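Local coordinates for purine catabolism protein pucG (Bacillus subtilis, PDB 3ISL) that uses pyridoxal 5'-phosphate to transfer an amino group from (S)-ureidoglycine to glyoxylate, giving oxalurate and glycine in purine catabolism, at residues A[57-62]-A[182-187]. Sequence-based numbering, arbitrary orientation.
Sequences FQTKNR and VKVDEW
V184 N donates to F57 O at 3.1 Å (N-H...O angle 168°), and D185 N makes a longer, weak bond to Q58 O, so two loops join through successive backbone pairs. Q58, with positive phi, ends helix 40-56 in a Schellman motif, and its carbonyl also accepts from a water that E186 N donates to. The D185 carboxylate binds the two residues that follow Q58, both on syn sides: OD1 takes the T59 hydroxyl at 2.7 Å, 34° out of the carboxylate plane, and OD2 takes K60 N at 2.9 Å. T59 OG1, anti to its own backbone N (chi1 -173°), donates to D185 while accepting from N61 N in an ST turn. An alanine in place of D185 would probably leave the T59 hydroxyl and K60 N without these acceptors and the turn less firmly held. V184 reaches both residues flanking Q58, CG1 lying 3.9 Å from F57 CD1 and CG2 3.6 Å from T59 CB. Q58 NE2 lies 3.7 Å from K183 CG, and Q58 also touches L288 and F292 of helix 288-308. F57 and V184 pack on A192 of strand 191-193, and F57 and T59 reach T210 of strand 206-211, tying the helix 40-56 exit to the central sheet.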
ATOM      1  N   PHE A  57     -16.027  13.252   1.449  1.00 19.32           N
ATOM      2  CA  PHE A  57     -15.895  13.595   2.876  1.00 19.12           C
ATOM      3  C   PHE A  57     -16.762  14.756   3.343  1.00 18.57           C
ATOM      4  O   PHE A  57     -16.768  15.077   4.545  1.00 18.04           O
ATOM      5  CB  PHE A  57     -14.437  13.899   3.261  1.00 19.06           C
ATOM      6  CG  PHE A  57     -13.565  12.672   3.452  1.00 22.02           C
ATOM      7  CD1 PHE A  57     -13.693  11.856   4.602  1.00 16.84           C
ATOM      8  CD2 PHE A  57     -12.540  12.397   2.531  1.00 21.37           C
ATOM      9  CE1 PHE A  57     -12.853  10.747   4.792  1.00 21.34           C
ATOM     10  CE2 PHE A  57     -11.689  11.292   2.704  1.00 21.38           C
ATOM     11  CZ  PHE A  57     -11.815  10.487   3.832  1.00 20.60           C
ATOM     12  N   GLN A  58     -17.488  15.360   2.401  1.00 19.22           N
ATOM     13  CA  GLN A  58     -18.313  16.555   2.609  1.00 18.68           C
ATOM     14  C   GLN A  58     -17.482  17.634   3.200  1.00 20.69           C
ATOM     15  O   GLN A  58     -17.785  18.139   4.330  1.00 19.55           O
ATOM     16  CB  GLN A  58     -19.617  16.256   3.411  1.00 19.42           C
ATOM     17  CG  GLN A  58     -20.430  15.107   2.741  1.00 17.85           C
ATOM     18  CD  GLN A  58     -21.812  14.835   3.395  1.00 25.21           C
ATOM     19  OE1 GLN A  58     -22.197  13.683   3.635  1.00 28.05           O
ATOM     20  NE2 GLN A  58     -22.555  15.894   3.670  1.00 22.94           N
ATOM     21  N   THR A  59     -16.415  18.018   2.432  1.00 21.29           N
ATOM     22  CA  THR A  59     -15.503  19.051   2.902  1.00 21.05           C
ATOM     23  C   THR A  59     -14.981  19.966   1.797  1.00 22.40           C
ATOM     24  O   THR A  59     -14.899  19.586   0.622  1.00 21.60           O
ATOM     25  CB  THR A  59     -14.291  18.434   3.629  1.00 21.08           C
ATOM     26  OG1 THR A  59     -13.523  19.475   4.196  1.00 18.70           O
ATOM     27  CG2 THR A  59     -13.353  17.623   2.647  1.00 21.06           C
ATOM     28  N   LYS A  60     -14.613  21.180   2.196  1.00 23.27           N
ATOM     29  CA  LYS A  60     -13.944  22.102   1.300  1.00 25.25           C
ATOM     30  C   LYS A  60     -12.427  22.037   1.411  1.00 24.48           C
ATOM     31  O   LYS A  60     -11.723  22.831   0.739  1.00 25.55           O
ATOM     32  CB  LYS A  60     -14.421  23.539   1.572  1.00 26.77           C
ATOM     33  CG  LYS A  60     -15.917  23.700   1.323  1.00 30.28           C
ATOM     34  CD  LYS A  60     -16.325  23.284  -0.113  1.00 35.66           C
ATOM     35  CE  LYS A  60     -17.869  23.405  -0.273  1.00 38.04           C
ATOM     36  NZ  LYS A  60     -18.436  22.259  -1.043  1.00 37.40           N
ATOM     37  N   ASN A  61     -11.925  21.176   2.287  1.00 23.42           N
ATOM     38  CA  ASN A  61     -10.474  21.150   2.596  1.00 25.33           C
ATOM     39  C   ASN A  61      -9.644  21.063   1.307  1.00 26.29           C
ATOM     40  O   ASN A  61      -9.940  20.205   0.437  1.00 25.90           O
ATOM     41  CB  ASN A  61     -10.110  19.881   3.401  1.00 24.14           C
ATOM     42  CG  ASN A  61     -10.516  19.951   4.853  1.00 23.77           C
ATOM     43  OD1 ASN A  61     -10.711  21.029   5.398  1.00 20.31           O
ATOM     44  ND2 ASN A  61     -10.635  18.769   5.503  1.00 19.82           N
ATOM     45  N   ARG A  62      -8.599  21.872   1.208  1.00 27.44           N
ATOM     46  CA  ARG A  62      -7.583  21.729   0.166  1.00 29.80           C
ATOM     47  C   ARG A  62      -6.966  20.351   0.225  1.00 30.33           C
ATOM     48  O   ARG A  62      -6.651  19.760  -0.820  1.00 30.90           O
ATOM     49  CB  ARG A  62      -6.487  22.815   0.292  1.00 31.51           C
ATOM     50  CG  ARG A  62      -5.639  23.014  -1.026  1.00 37.81           C
ATOM     51  CD  ARG A  62      -4.764  24.336  -1.070  1.00 44.87           C
ATOM     52  NE  ARG A  62      -5.574  25.579  -1.014  1.00 50.02           N
ATOM     53  CZ  ARG A  62      -5.743  26.333   0.082  1.00 51.73           C
ATOM     54  NH1 ARG A  62      -5.155  25.999   1.244  1.00 51.70           N
ATOM     55  NH2 ARG A  62      -6.507  27.424   0.025  1.00 51.48           N
ATOM     56  N   VAL A 182     -20.870  10.899   6.722  1.00 25.93           N
ATOM     57  CA  VAL A 182     -19.741  11.560   7.381  1.00 26.75           C
ATOM     58  C   VAL A 182     -19.628  13.009   6.947  1.00 26.56           C
ATOM     59  O   VAL A 182     -19.601  13.297   5.782  1.00 26.12           O
ATOM     60  CB  VAL A 182     -18.411  10.715   7.545  1.00 27.37           C
ATOM     61  CG1 VAL A 182     -18.461   9.324   7.031  1.00 26.25           C
ATOM     62  CG2 VAL A 182     -17.055  11.478   7.459  1.00 24.60           C
ATOM     63  N   LYS A 183     -19.633  13.934   7.893  1.00 24.75           N
ATOM     64  CA  LYS A 183     -19.713  15.303   7.446  1.00 25.35           C
ATOM     65  C   LYS A 183     -18.543  16.017   8.084  1.00 24.76           C
ATOM     66  O   LYS A 183     -18.654  16.498   9.205  1.00 24.08           O
ATOM     67  CB  LYS A 183     -21.108  15.906   7.826  1.00 25.06           C
ATOM     68  CG  LYS A 183     -22.335  15.118   7.315  1.00 24.14           C
ATOM     69  CD  LYS A 183     -23.643  15.746   7.986  1.00 29.60           C
ATOM     70  CE  LYS A 183     -24.836  15.888   7.007  1.00 33.89           C
ATOM     71  NZ  LYS A 183     -26.101  16.580   7.733  1.00 40.03           N
ATOM     72  N   VAL A 184     -17.394  16.045   7.414  1.00 26.18           N
ATOM     73  CA  VAL A 184     -16.275  16.610   8.090  1.00 25.87           C
ATOM     74  C   VAL A 184     -16.335  18.102   8.387  1.00 26.31           C
ATOM     75  O   VAL A 184     -15.903  18.495   9.483  1.00 26.05           O
ATOM     76  CB  VAL A 184     -14.812  16.106   7.678  1.00 27.54           C
ATOM     77  CG1 VAL A 184     -14.714  14.619   7.188  1.00 22.86           C
ATOM     78  CG2 VAL A 184     -13.959  17.160   6.972  1.00 26.55           C
ATOM     79  N   ASP A 185     -16.809  18.934   7.456  1.00 26.22           N
ATOM     80  CA  ASP A 185     -16.969  20.360   7.797  1.00 26.93           C
ATOM     81  C   ASP A 185     -18.006  20.601   8.869  1.00 27.50           C
ATOM     82  O   ASP A 185     -17.708  21.258   9.891  1.00 26.42           O
ATOM     83  CB  ASP A 185     -17.217  21.251   6.574  1.00 27.44           C
ATOM     84  CG  ASP A 185     -15.966  21.339   5.696  1.00 26.99           C
ATOM     85  OD1 ASP A 185     -14.950  20.735   6.081  1.00 25.39           O
ATOM     86  OD2 ASP A 185     -15.986  21.960   4.636  1.00 29.98           O
ATOM     87  N   GLU A 186     -19.186  20.029   8.666  1.00 25.93           N
ATOM     88  CA  GLU A 186     -20.277  20.244   9.608  1.00 28.37           C
ATOM     89  C   GLU A 186     -19.958  19.765  11.029  1.00 26.92           C
ATOM     90  O   GLU A 186     -20.435  20.356  11.984  1.00 26.61           O
ATOM     91  CB  GLU A 186     -21.555  19.556   9.133  1.00 27.67           C
ATOM     92  CG  GLU A 186     -22.422  20.517   8.398  1.00 37.93           C
ATOM     93  CD  GLU A 186     -23.810  19.944   8.027  1.00 44.83           C
ATOM     94  OE1 GLU A 186     -24.087  19.902   6.791  1.00 45.84           O
ATOM     95  OE2 GLU A 186     -24.574  19.520   8.961  1.00 41.82           O
ATOM     96  N   TRP A 187     -19.167  18.695  11.163  1.00 26.00           N
ATOM     97  CA  TRP A 187     -18.931  18.128  12.482  1.00 24.99           C
ATOM     98  C   TRP A 187     -17.625  18.627  13.077  1.00 24.99           C
ATOM     99  O   TRP A 187     -17.195  18.141  14.116  1.00 25.88           O
ATOM    100  CB  TRP A 187     -18.969  16.599  12.402  1.00 23.80           C
ATOM    101  CG  TRP A 187     -20.303  16.060  12.017  1.00 27.88           C
ATOM    102  CD1 TRP A 187     -21.501  16.728  11.987  1.00 25.80           C
ATOM    103  CD2 TRP A 187     -20.591  14.709  11.634  1.00 28.26           C
ATOM    104  NE1 TRP A 187     -22.497  15.883  11.620  1.00 26.09           N
ATOM    105  CE2 TRP A 187     -21.978  14.634  11.401  1.00 28.18           C
ATOM    106  CE3 TRP A 187     -19.805  13.569  11.460  1.00 26.05           C
ATOM    107  CZ2 TRP A 187     -22.627  13.441  10.954  1.00 29.59           C
ATOM    108  CZ3 TRP A 187     -20.442  12.370  11.038  1.00 29.90           C
ATOM    109  CH2 TRP A 187     -21.855  12.328  10.812  1.00 28.81           C
TER
HETATM  110  O   HOH W   1     -19.774  18.622   6.272  1.00 16.82           O
HETATM  111  O   HOH W   2     -12.823  21.621   7.322  1.00 18.76           O